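Local coordinates for protein phospholethanolamine N-methyltransferase 2 (Haemonchus contortus, PDB 4KRI) that probably transfers methyl groups from S-adenosylmethionine to phosphoethanolamine derivatives such as phosphomonomethylethanolamine, on the nematode route to phosphocholine, at residues C298-D306 with Q344-L352; T333-Y341 with K413-H422. One frame throughout, in Å; residues are numbered along the deposited sequence.

Interaction 1 (C298-D306 with Q344-L352); sequences CIQHIKDTD and QRQYYLKNL. With 1SH (2-(methylamino)ethyl dihydrogen phosphate), chain E; SAH (S-adenosyl-L-homocysteine), chain D.
Tyr-348 lays one face of its ring against the aliphatic chain of Lys-303. CB of Lys-303 sits over the ring centre, 3.6 Å from the centroid, and the chain runs on, fully extended, so that CD comes over the rim near CE1. Beyond the rim the polar ends meet through a water that accepts from Lys-303 NZ and is hydrogen-bonded to Tyr-348 OH. The backbone of Tyr-348 is held as well: its N donates to Gln-300 O (2.8 Å, N-H...O angle 159°).

Gln-300 is the second anchor. With chi1 at 70°, its CG stands between backbone N and carbonyl carbon and is brought over one face of the Tyr-347 ring, 3.7 Å from the centroid; CB of Arg-345 covers the opposite face. The amide beyond is fixed by Asp-297 O and Tyr-327 N. Segment 298-306 follows strand 290-296 of the Rossmann-like methyltransferase domain, and its Cys-298, His-301 and Ile-302 line the S-adenosylhomocysteine pocket. Tyr-347 presents its edge to the His-301 ring in a T-shaped pair, planes at 73°, while His-301 CB packs 3.5 Å from C8 of the adenine. At its far end Tyr-347 OH donates to phosphate oxygen O1 of the bound phosphomonomethylethanolamine (2.8 Å), an oxygen that also accepts from Arg-345 NE at 2.9 Å.

Interaction 2 (T333-Y341 with K413-H422); sequences TLSESFKEY and KLQYIADDNH. With 1SH (2-(methylamino)ethyl dihydrogen phosphate), chain E.
Two hydrogen bonds from one amide tie Asn-421 to the chain just ahead of helix 336-345. Its OD1 accepts from Ser-335 N at 2.9 Å, and its ND2 donates to Thr-333 O at 3.0 Å; both N-H...O angles are 165°, although ND2 reaches the Thr-333 carbonyl from above its plane. Ser-335 is the N-cap of that helix, its OG accepting from Phe-338 N, and a water joins this hydroxyl to Asp-419 OD2 and Asn-421 OD1. Farther along, Ser-337 OG shares a hydrogen bond with Tyr-416 OH (3.2 Å) at the edge of the tyrosine ring.

The aromatic packing is built on Phe-338. With chi1 at 175°, CG anti to N, its ring turns an edge toward the face of Tyr-416 in an edge-to-face pair, and Phe-338 CD1 lies 3.6 Å from Tyr-416 CG. CB of Asn-421 lies over the centre of the phenylalanine ring, 3.5 Å from the centroid. Tyr-341 and His-422 complete an aromatic cluster where helix 400-418 ends in a Schellman motif at Asp-420 and strand 422-430 begins. Tyr-416 CE2 lies over the rim of one face of Tyr-341, the two rings inclined by 34°, and CE1 of Phe-338 meets CB of His-422.

Two further bonds go to the bound phosphomonomethylethanolamine. Tyr-341 OH donates to its phosphate oxygen O1 (2.7 Å), while Lys-413 NZ, whose chain bends at chi3, donates to O4 at 2.6 Å. The lysine charge would be expected to stabilise the phosphate.

Interactions 1 and 2 lie with their centres about 16 Å apart on the same side of the chain's centre. Their segments alternate along the sequence: 298-306, 333-341, 344-352, then 413-422. Helix 336-345 joins them, beginning in interaction 2 and ending in interaction 1. They also touch directly, Tyr-347 CE2 lying 3.4 Å from Tyr-341 OH and Leu-349 CD1 lying 3.5 Å from Phe-338 CZ. Both reach the phosphate of the bound phosphomonomethylethanolamine, a ligand to which Tyr-193 and Tyr-327 are also hydrogen-bonded. Interaction 1 extends further, to the cofactor product, so that together the two contacts link the S-adenosylhomocysteine pocket to the phosphate site and helix 400-418.

Interaction 1 (C298-D306 with Q344-L352)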
loop_
_atom_site.group_PDB
_atom_site.type_symbol
_atom_site.label_atom_id
_atom_site.label_comp_id
_atom_site.label_asym_id
_atom_site.label_seq_id
_atom_site.Cartn_x
_atom_site.Cartn_y
_atom_site.Cartn_z
ATOM N N CYS A 298 -4.417 -9.164 6.669
ATOM C CA CYS A 298 -4.588 -8.507 5.382
ATOM C C CYS A 298 -5.103 -9.466 4.312
ATOM O O CYS A 298 -5.980 -9.109 3.522
ATOM C CB CYS A 298 -3.239 -7.923 4.927
ATOM S SG CYS A 298 -3.059 -7.621 3.139
ATOM N N ILE A 299 -4.571 -10.683 4.274
ATOM C CA ILE A 299 -4.723 -11.453 3.038
ATOM C C ILE A 299 -6.099 -12.057 2.800
ATOM O O ILE A 299 -6.347 -12.573 1.722
ATOM C CB ILE A 299 -3.588 -12.488 2.787
ATOM C CG1 ILE A 299 -3.739 -13.714 3.679
ATOM C CG2 ILE A 299 -2.214 -11.831 2.953
ATOM C CD1 ILE A 299 -2.923 -14.920 3.176
ATOM N N GLN A 300 -7.008 -11.951 3.766
ATOM C CA GLN A 300 -8.402 -12.302 3.483
ATOM C C GLN A 300 -9.001 -11.369 2.419
ATOM O O GLN A 300 -10.041 -11.676 1.834
ATOM C CB GLN A 300 -9.263 -12.318 4.759
ATOM C CG GLN A 300 -9.530 -10.950 5.381
ATOM C CD GLN A 300 -8.395 -10.472 6.255
ATOM O OE1 GLN A 300 -7.617 -11.277 6.778
ATOM N NE2 GLN A 300 -8.289 -9.162 6.419
ATOM N N HIS A 301 -8.341 -10.237 2.172
ATOM C CA HIS A 301 -8.740 -9.310 1.108
ATOM C C HIS A 301 -8.298 -9.775 -0.282
ATOM O O HIS A 301 -8.804 -9.279 -1.293
ATOM C CB HIS A 301 -8.134 -7.911 1.349
ATOM C CG HIS A 301 -8.749 -7.163 2.488
ATOM N ND1 HIS A 301 -10.045 -6.691 2.455
ATOM C CD2 HIS A 301 -8.230 -6.755 3.675
ATOM C CE1 HIS A 301 -10.306 -6.045 3.578
ATOM N NE2 HIS A 301 -9.226 -6.071 4.335
ATOM N N ILE A 302 -7.361 -10.721 -0.332
ATOM C CA ILE A 302 -6.668 -11.049 -1.579
ATOM C C ILE A 302 -7.114 -12.378 -2.161
ATOM O O ILE A 302 -6.970 -13.421 -1.519
ATOM C CB ILE A 302 -5.148 -11.060 -1.355
ATOM C CG1 ILE A 302 -4.685 -9.659 -0.966
ATOM C CG2 ILE A 302 -4.412 -11.524 -2.609
ATOM C CD1 ILE A 302 -3.207 -9.583 -0.564
ATOM N N LYS A 303 -7.662 -12.338 -3.375
ATOM C CA LYS A 303 -8.204 -13.540 -4.005
ATOM C C LYS A 303 -7.107 -14.507 -4.427
ATOM O O LYS A 303 -7.152 -15.696 -4.076
ATOM C CB LYS A 303 -9.071 -13.166 -5.210
ATOM C CG LYS A 303 -9.704 -14.362 -5.929
ATOM C CD LYS A 303 -10.648 -13.904 -7.021
ATOM C CE LYS A 303 -11.318 -15.105 -7.671
ATOM N NZ LYS A 303 -12.293 -14.728 -8.721
ATOM N N ASP A 304 -6.126 -14.009 -5.176
ATOM C CA ASP A 304 -5.111 -14.893 -5.753
ATOM C C ASP A 304 -3.991 -15.214 -4.772
ATOM O O ASP A 304 -2.891 -14.677 -4.882
ATOM C CB ASP A 304 -4.516 -14.292 -7.037
ATOM C CG ASP A 304 -3.892 -15.339 -7.943
ATOM O OD1 ASP A 304 -3.523 -16.435 -7.458
ATOM O OD2 ASP A 304 -3.775 -15.071 -9.158
ATOM N N THR A 305 -4.261 -16.112 -3.831
ATOM C CA THR A 305 -3.246 -16.508 -2.850
ATOM C C THR A 305 -1.994 -17.118 -3.494
ATOM O O THR A 305 -0.865 -16.837 -3.066
ATOM C CB THR A 305 -3.828 -17.496 -1.827
ATOM O OG1 THR A 305 -5.113 -17.034 -1.399
ATOM C CG2 THR A 305 -2.910 -17.622 -0.623
ATOM N N ASP A 306 -2.185 -17.946 -4.524
ATOM C CA ASP A 306 -1.045 -18.515 -5.263
ATOM C C ASP A 306 -0.085 -17.437 -5.789
ATOM O O ASP A 306 1.134 -17.540 -5.619
ATOM C CB ASP A 306 -1.534 -19.377 -6.428
ATOM C CG ASP A 306 -0.392 -19.946 -7.263
ATOM O OD1 ASP A 306 -0.032 -19.322 -8.291
ATOM O OD2 ASP A 306 0.141 -21.024 -6.900
ATOM N N GLN A 344 -20.202 -8.948 1.596
ATOM C CA GLN A 344 -20.192 -7.499 1.760
ATOM C C GLN A 344 -18.768 -6.997 1.971
ATOM O O GLN A 344 -18.413 -5.923 1.480
ATOM C CB GLN A 344 -21.095 -7.091 2.934
ATOM C CG GLN A 344 -21.304 -5.591 3.100
ATOM C CD GLN A 344 -20.163 -4.924 3.858
ATOM O OE1 GLN A 344 -19.423 -5.586 4.592
ATOM N NE2 GLN A 344 -20.015 -3.609 3.685
ATOM N N ARG A 345 -17.952 -7.769 2.686
ATOM C CA ARG A 345 -16.547 -7.411 2.906
ATOM C C ARG A 345 -15.691 -7.755 1.691
ATOM O O ARG A 345 -14.561 -7.272 1.560
ATOM C CB ARG A 345 -15.976 -8.158 4.123
ATOM C CG ARG A 345 -16.577 -7.763 5.470
ATOM C CD ARG A 345 -16.035 -6.404 5.908
ATOM N NE ARG A 345 -16.203 -6.149 7.338
ATOM C CZ ARG A 345 -17.296 -5.609 7.878
ATOM N NH1 ARG A 345 -18.335 -5.279 7.115
ATOM N NH2 ARG A 345 -17.356 -5.405 9.184
ATOM N N GLN A 346 -16.244 -8.590 0.813
ATOM C CA GLN A 346 -15.496 -9.207 -0.281
ATOM C C GLN A 346 -14.257 -9.971 0.186
ATOM O O GLN A 346 -13.206 -9.931 -0.462
ATOM C CB GLN A 346 -15.119 -8.164 -1.334
ATOM C CG GLN A 346 -16.326 -7.453 -1.894
ATOM C CD GLN A 346 -16.325 -7.451 -3.398
ATOM O OE1 GLN A 346 -15.950 -6.458 -4.029
ATOM N NE2 GLN A 346 -16.728 -8.574 -3.991
ATOM N N TYR A 347 -14.387 -10.695 1.292
ATOM C CA TYR A 347 -13.290 -11.546 1.735
ATOM C C TYR A 347 -13.205 -12.812 0.893
ATOM O O TYR A 347 -14.232 -13.402 0.528
ATOM C CB TYR A 347 -13.461 -11.944 3.196
ATOM C CG TYR A 347 -13.259 -10.824 4.196
ATOM C CD1 TYR A 347 -12.483 -9.716 3.899
ATOM C CD2 TYR A 347 -13.846 -10.896 5.449
ATOM C CE1 TYR A 347 -12.304 -8.699 4.843
ATOM C CE2 TYR A 347 -13.681 -9.903 6.386
ATOM C CZ TYR A 347 -12.912 -8.806 6.083
ATOM O OH TYR A 347 -12.761 -7.828 7.044
ATOM N N TYR A 348 -11.974 -13.221 0.590
ATOM C CA TYR A 348 -11.716 -14.501 -0.065
ATOM C C TYR A 348 -11.077 -15.423 0.960
ATOM O O TYR A 348 -9.849 -15.476 1.090
ATOM C CB TYR A 348 -10.805 -14.302 -1.289
ATOM C CG TYR A 348 -11.499 -13.529 -2.386
ATOM C CD1 TYR A 348 -12.351 -14.170 -3.270
ATOM C CD2 TYR A 348 -11.341 -12.157 -2.506
ATOM C CE1 TYR A 348 -13.006 -13.473 -4.261
ATOM C CE2 TYR A 348 -11.995 -11.451 -3.499
ATOM C CZ TYR A 348 -12.821 -12.118 -4.373
ATOM O OH TYR A 348 -13.478 -11.434 -5.369
ATOM N N LEU A 349 -11.910 -16.132 1.717
ATOM C CA LEU A 349 -11.404 -16.935 2.839
ATOM C C LEU A 349 -10.943 -18.332 2.449
ATOM O O LEU A 349 -11.551 -19.002 1.601
ATOM C CB LEU A 349 -12.460 -17.058 3.939
ATOM C CG LEU A 349 -13.019 -15.754 4.502
ATOM C CD1 LEU A 349 -14.175 -16.071 5.452
ATOM C CD2 LEU A 349 -11.926 -14.939 5.198
ATOM N N LYS A 350 -9.871 -18.771 3.102
ATOM C CA LYS A 350 -9.339 -20.117 2.927
ATOM C C LYS A 350 -9.235 -20.796 4.283
ATOM O O LYS A 350 -9.273 -20.125 5.320
ATOM C CB LYS A 350 -7.938 -20.050 2.321
ATOM C CG LYS A 350 -7.854 -19.358 0.982
ATOM C CD LYS A 350 -7.422 -20.339 -0.076
ATOM C CE LYS A 350 -6.697 -19.654 -1.211
ATOM N NZ LYS A 350 -7.583 -18.797 -2.043
ATOM N N ASN A 351 -9.086 -22.120 4.275
ATOM C CA ASN A 351 -8.788 -22.850 5.507
ATOM C C ASN A 351 -7.303 -23.179 5.591
ATOM O O ASN A 351 -6.546 -22.857 4.670
ATOM C CB ASN A 351 -9.672 -24.104 5.659
ATOM C CG ASN A 351 -9.459 -25.119 4.548
ATOM O OD1 ASN A 351 -8.356 -25.287 4.036
ATOM N ND2 ASN A 351 -10.524 -25.830 4.189
ATOM N N LEU A 352 -6.869 -23.786 6.692
ATOM C CA LEU A 352 -5.436 -24.020 6.877
ATOM C C LEU A 352 -4.894 -25.047 5.886
ATOM O O LEU A 352 -3.735 -24.953 5.447
ATOM C CB LEU A 352 -5.135 -24.461 8.309
ATOM C CG LEU A 352 -5.167 -23.370 9.385
ATOM C CD1 LEU A 352 -4.872 -23.960 10.758
ATOM C CD2 LEU A 352 -4.182 -22.279 9.060
HETATM O O4 1SH E . -13.598 -7.619 11.540
HETATM P P1 1SH E . -13.845 -6.737 10.319
HETATM O O1 1SH E . -14.446 -7.492 9.200
HETATM O O3 1SH E . -14.787 -5.542 10.728
HETATM O O2 1SH E . -12.448 -6.185 9.817
HETATM C C1 1SH E . -11.651 -5.574 10.690
HETATM C C2 1SH E . -10.241 -5.266 10.203
HETATM N N1 1SH E . -9.383 -6.385 9.931
HETATM C C3 1SH E . -8.197 -5.884 9.336
HETATM N N SAH D . -1.431 -4.876 9.232
HETATM C CA SAH D . -2.149 -3.700 9.790
HETATM C CB SAH D . -3.411 -3.371 8.900
HETATM C CG SAH D . -4.554 -4.380 8.895
HETATM S SD SAH D . -5.912 -3.887 7.786
HETATM C C SAH D . -2.443 -3.874 11.228
HETATM O O SAH D . -2.027 -4.855 11.828
HETATM O OXT SAH D . -2.897 -2.932 11.856
HETATM C "C5'" SAH D . -5.630 -4.670 6.187
HETATM C "C4'" SAH D . -4.922 -3.880 5.238
HETATM O "O4'" SAH D . -4.583 -4.718 4.101
HETATM C "C3'" SAH D . -5.793 -2.815 4.691
HETATM O "O3'" SAH D . -5.203 -1.564 4.971
HETATM C "C2'" SAH D . -5.845 -3.044 3.247
HETATM O "O2'" SAH D . -5.846 -1.849 2.501
HETATM C "C1'" SAH D . -4.620 -3.863 3.004
HETATM N N9 SAH D . -4.658 -4.609 1.698
HETATM C C8 SAH D . -5.624 -5.453 1.269
HETATM N N7 SAH D . -5.242 -5.960 0.092
HETATM C C5 SAH D . -4.029 -5.459 -0.222
HETATM C C6 SAH D . -3.170 -5.639 -1.314
HETATM N N6 SAH D . -3.504 -6.466 -2.364
HETATM N N1 SAH D . -1.998 -4.966 -1.312
HETATM C C2 SAH D . -1.656 -4.157 -0.305
HETATM N N3 SAH D . -2.455 -3.970 0.761
HETATM C C4 SAH D . -3.647 -4.594 0.819
HETATM O O HOH W 1 -7.004 -15.421 2.207
HETATM O O HOH W 2 -11.311 -8.404 -1.759
HETATM O O HOH W 3 -11.891 -7.047 0.542
HETATM O O HOH W 4 -13.967 -12.775 -7.992
#

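Interaction 2 (T333-Y341 with K413-H422)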
loop_
_atom_site.group_PDB
_atom_site.type_symbol
_atom_site.label_atom_id
_atom_site.label_comp_id
_atom_site.label_asym_id
_atom_site.label_seq_id
_atom_site.Cartn_x
_atom_site.Cartn_y
_atom_site.Cartn_z
ATOM N N THR A 333 -20.951 -25.570 9.415
ATOM C CA THR A 333 -21.944 -25.228 8.413
ATOM C C THR A 333 -22.093 -23.716 8.339
ATOM O O THR A 333 -22.416 -23.066 9.335
ATOM C CB THR A 333 -23.307 -25.854 8.758
ATOM O OG1 THR A 333 -23.128 -27.244 9.081
ATOM C CG2 THR A 333 -24.256 -25.718 7.577
ATOM N N LEU A 334 -21.866 -23.162 7.156
ATOM C CA LEU A 334 -21.883 -21.712 6.978
ATOM C C LEU A 334 -23.298 -21.144 7.103
ATOM O O LEU A 334 -24.229 -21.660 6.496
ATOM C CB LEU A 334 -21.288 -21.337 5.618
ATOM C CG LEU A 334 -19.835 -21.760 5.378
ATOM C CD1 LEU A 334 -19.252 -21.035 4.175
ATOM C CD2 LEU A 334 -18.988 -21.517 6.620
ATOM N N SER A 335 -23.453 -20.084 7.893
ATOM C CA SER A 335 -24.748 -19.411 8.016
ATOM C C SER A 335 -24.927 -18.353 6.928
ATOM O O SER A 335 -23.947 -17.822 6.404
ATOM C CB SER A 335 -24.893 -18.758 9.387
ATOM O OG SER A 335 -24.114 -17.578 9.468
ATOM N N GLU A 336 -26.178 -18.052 6.587
ATOM C CA GLU A 336 -26.471 -17.040 5.576
ATOM C C GLU A 336 -25.938 -15.677 6.019
ATOM O O GLU A 336 -25.499 -14.868 5.202
ATOM C CB GLU A 336 -27.985 -16.992 5.292
ATOM C CG GLU A 336 -28.426 -15.932 4.280
ATOM C CD GLU A 336 -27.895 -16.175 2.874
ATOM O OE1 GLU A 336 -27.460 -17.309 2.575
ATOM O OE2 GLU A 336 -27.913 -15.223 2.063
ATOM N N SER A 337 -25.970 -15.438 7.326
ATOM C CA SER A 337 -25.484 -14.191 7.895
ATOM C C SER A 337 -23.970 -14.065 7.726
ATOM O O SER A 337 -23.475 -13.000 7.413
ATOM C CB SER A 337 -25.857 -14.115 9.373
ATOM O OG SER A 337 -25.232 -13.009 9.989
ATOM N N PHE A 338 -23.247 -15.163 7.925
ATOM C CA PHE A 338 -21.796 -15.138 7.745
ATOM C C PHE A 338 -21.465 -14.924 6.276
ATOM O O PHE A 338 -20.558 -14.165 5.930
ATOM C CB PHE A 338 -21.179 -16.443 8.251
ATOM C CG PHE A 338 -19.698 -16.560 8.003
ATOM C CD1 PHE A 338 -18.789 -15.793 8.730
ATOM C CD2 PHE A 338 -19.210 -17.447 7.048
ATOM C CE1 PHE A 338 -17.417 -15.904 8.496
ATOM C CE2 PHE A 338 -17.844 -17.562 6.808
ATOM C CZ PHE A 338 -16.948 -16.792 7.534
ATOM N N LYS A 339 -22.205 -15.602 5.408
ATOM C CA LYS A 339 -21.989 -15.495 3.969
ATOM C C LYS A 339 -22.269 -14.078 3.451
ATOM O O LYS A 339 -21.549 -13.576 2.583
ATOM C CB LYS A 339 -22.813 -16.560 3.224
ATOM C CG LYS A 339 -22.210 -17.976 3.339
ATOM C CD LYS A 339 -23.259 -19.082 3.557
ATOM C CE LYS A 339 -23.951 -19.515 2.280
ATOM N NZ LYS A 339 -25.066 -20.485 2.566
ATOM N N GLU A 340 -23.293 -13.430 3.993
ATOM C CA GLU A 340 -23.580 -12.044 3.630
ATOM C C GLU A 340 -22.472 -11.116 4.130
ATOM O O GLU A 340 -22.113 -10.158 3.452
ATOM C CB GLU A 340 -24.941 -11.588 4.174
ATOM C CG GLU A 340 -26.136 -12.260 3.507
ATOM C CD GLU A 340 -27.460 -11.786 4.081
ATOM O OE1 GLU A 340 -27.448 -10.854 4.917
ATOM O OE2 GLU A 340 -28.509 -12.350 3.698
ATOM N N TYR A 341 -21.942 -11.402 5.316
ATOM C CA TYR A 341 -20.815 -10.651 5.867
ATOM C C TYR A 341 -19.601 -10.825 4.959
ATOM O O TYR A 341 -18.936 -9.845 4.610
ATOM C CB TYR A 341 -20.525 -11.123 7.304
ATOM C CG TYR A 341 -19.143 -10.802 7.848
ATOM C CD1 TYR A 341 -18.808 -9.514 8.244
ATOM C CD2 TYR A 341 -18.189 -11.801 7.998
ATOM C CE1 TYR A 341 -17.541 -9.226 8.750
ATOM C CE2 TYR A 341 -16.926 -11.521 8.494
ATOM C CZ TYR A 341 -16.617 -10.243 8.880
ATOM O OH TYR A 341 -15.364 -9.980 9.388
ATOM N N LYS A 413 -19.365 -11.353 14.947
ATOM C CA LYS A 413 -18.170 -12.182 14.813
ATOM C C LYS A 413 -18.119 -13.286 15.868
ATOM O O LYS A 413 -17.716 -14.411 15.580
ATOM C CB LYS A 413 -16.902 -11.317 14.819
ATOM C CG LYS A 413 -16.681 -10.623 13.479
ATOM C CD LYS A 413 -15.457 -9.730 13.477
ATOM C CE LYS A 413 -15.733 -8.428 14.196
ATOM N NZ LYS A 413 -14.593 -7.500 13.968
ATOM N N LEU A 414 -18.567 -12.973 17.078
ATOM C CA LEU A 414 -18.634 -13.972 18.136
ATOM C C LEU A 414 -19.549 -15.144 17.745
ATOM O O LEU A 414 -19.192 -16.309 17.936
ATOM C CB LEU A 414 -19.069 -13.321 19.458
ATOM C CG LEU A 414 -17.931 -12.489 20.069
ATOM C CD1 LEU A 414 -18.408 -11.546 21.167
ATOM C CD2 LEU A 414 -16.844 -13.416 20.596
ATOM N N GLN A 415 -20.702 -14.841 17.157
ATOM C CA GLN A 415 -21.583 -15.895 16.663
ATOM C C GLN A 415 -20.997 -16.652 15.454
ATOM O O GLN A 415 -21.207 -17.863 15.308
ATOM C CB GLN A 415 -22.970 -15.335 16.335
ATOM C CG GLN A 415 -23.996 -16.416 16.009
ATOM C CD GLN A 415 -24.157 -17.437 17.133
ATOM O OE1 GLN A 415 -24.358 -17.072 18.297
ATOM N NE2 GLN A 415 -24.062 -18.723 16.789
ATOM N N TYR A 416 -20.264 -15.947 14.593
ATOM C CA TYR A 416 -19.614 -16.587 13.451
ATOM C C TYR A 416 -18.571 -17.584 13.936
ATOM O O TYR A 416 -18.368 -18.636 13.325
ATOM C CB TYR A 416 -18.928 -15.554 12.547
ATOM C CG TYR A 416 -19.835 -14.508 11.948
ATOM C CD1 TYR A 416 -21.193 -14.742 11.791
ATOM C CD2 TYR A 416 -19.328 -13.283 11.533
ATOM C CE1 TYR A 416 -22.019 -13.787 11.244
ATOM C CE2 TYR A 416 -20.150 -12.321 10.987
ATOM C CZ TYR A 416 -21.494 -12.582 10.844
ATOM O OH TYR A 416 -22.317 -11.626 10.299
ATOM N N ILE A 417 -17.896 -17.240 15.028
ATOM C CA ILE A 417 -16.932 -18.150 15.630
ATOM C C ILE A 417 -17.661 -19.360 16.200
ATOM O O ILE A 417 -17.219 -20.498 16.046
ATOM C CB ILE A 417 -16.152 -17.471 16.757
ATOM C CG1 ILE A 417 -15.132 -16.497 16.175
ATOM C CG2 ILE A 417 -15.440 -18.504 17.626
ATOM C CD1 ILE A 417 -14.257 -15.862 17.221
ATOM N N ALA A 418 -18.787 -19.099 16.853
ATOM C CA ALA A 418 -19.573 -20.151 17.492
ATOM C C ALA A 418 -19.999 -21.233 16.507
ATOM O O ALA A 418 -20.017 -22.420 16.835
ATOM C CB ALA A 418 -20.777 -19.548 18.169
ATOM N N ASP A 419 -20.345 -20.824 15.295
ATOM C CA ASP A 419 -20.747 -21.780 14.268
ATOM C C ASP A 419 -19.538 -22.405 13.557
ATOM O O ASP A 419 -19.700 -23.222 12.648
ATOM C CB ASP A 419 -21.676 -21.087 13.265
ATOM C CG ASP A 419 -22.956 -20.599 13.906
ATOM O OD1 ASP A 419 -23.404 -21.229 14.888
ATOM O OD2 ASP A 419 -23.515 -19.589 13.432
ATOM N N ASP A 420 -18.335 -22.030 13.997
ATOM C CA ASP A 420 -17.072 -22.401 13.332
ATOM C C ASP A 420 -17.072 -21.997 11.861
ATOM O O ASP A 420 -16.594 -22.738 10.997
ATOM C CB ASP A 420 -16.743 -23.899 13.491
ATOM C CG ASP A 420 -15.265 -24.204 13.241
ATOM O OD1 ASP A 420 -14.405 -23.463 13.769
ATOM O OD2 ASP A 420 -14.954 -25.173 12.508
ATOM N N ASN A 421 -17.616 -20.813 11.586
ATOM C CA ASN A 421 -17.530 -20.233 10.254
ATOM C C ASN A 421 -16.264 -19.373 10.172
ATOM O O ASN A 421 -15.437 -19.538 9.277
ATOM C CB ASN A 421 -18.748 -19.355 9.959
ATOM C CG ASN A 421 -20.056 -20.149 9.809
ATOM O OD1 ASN A 421 -21.071 -19.577 9.419
ATOM N ND2 ASN A 421 -20.033 -21.450 10.107
ATOM N N HIS A 422 -16.124 -18.466 11.135
ATOM C CA HIS A 422 -15.038 -17.483 11.162
ATOM C C HIS A 422 -13.872 -18.044 11.970
ATOM O O HIS A 422 -14.033 -18.368 13.144
ATOM C CB HIS A 422 -15.562 -16.203 11.826
ATOM C CG HIS A 422 -14.703 -14.999 11.621
ATOM N ND1 HIS A 422 -15.216 -13.722 11.537
ATOM C CD2 HIS A 422 -13.354 -14.866 11.511
ATOM C CE1 HIS A 422 -14.230 -12.859 11.373
ATOM N NE2 HIS A 422 -13.093 -13.528 11.354
HETATM O O4 1SH E . -13.598 -7.619 11.540
HETATM P P1 1SH E . -13.845 -6.737 10.319
HETATM O O1 1SH E . -14.446 -7.492 9.200
HETATM O O3 1SH E . -14.787 -5.542 10.728
HETATM O O2 1SH E . -12.448 -6.185 9.817
HETATM C C1 1SH E . -11.651 -5.574 10.690
HETATM C C2 1SH E . -10.241 -5.266 10.203
HETATM N N1 1SH E . -9.383 -6.385 9.931
HETATM C C3 1SH E . -8.197 -5.884 9.336
HETATM O O HOH W 5 -21.727 -25.050 12.247
HETATM O O HOH W 6 -22.745 -17.976 11.674
#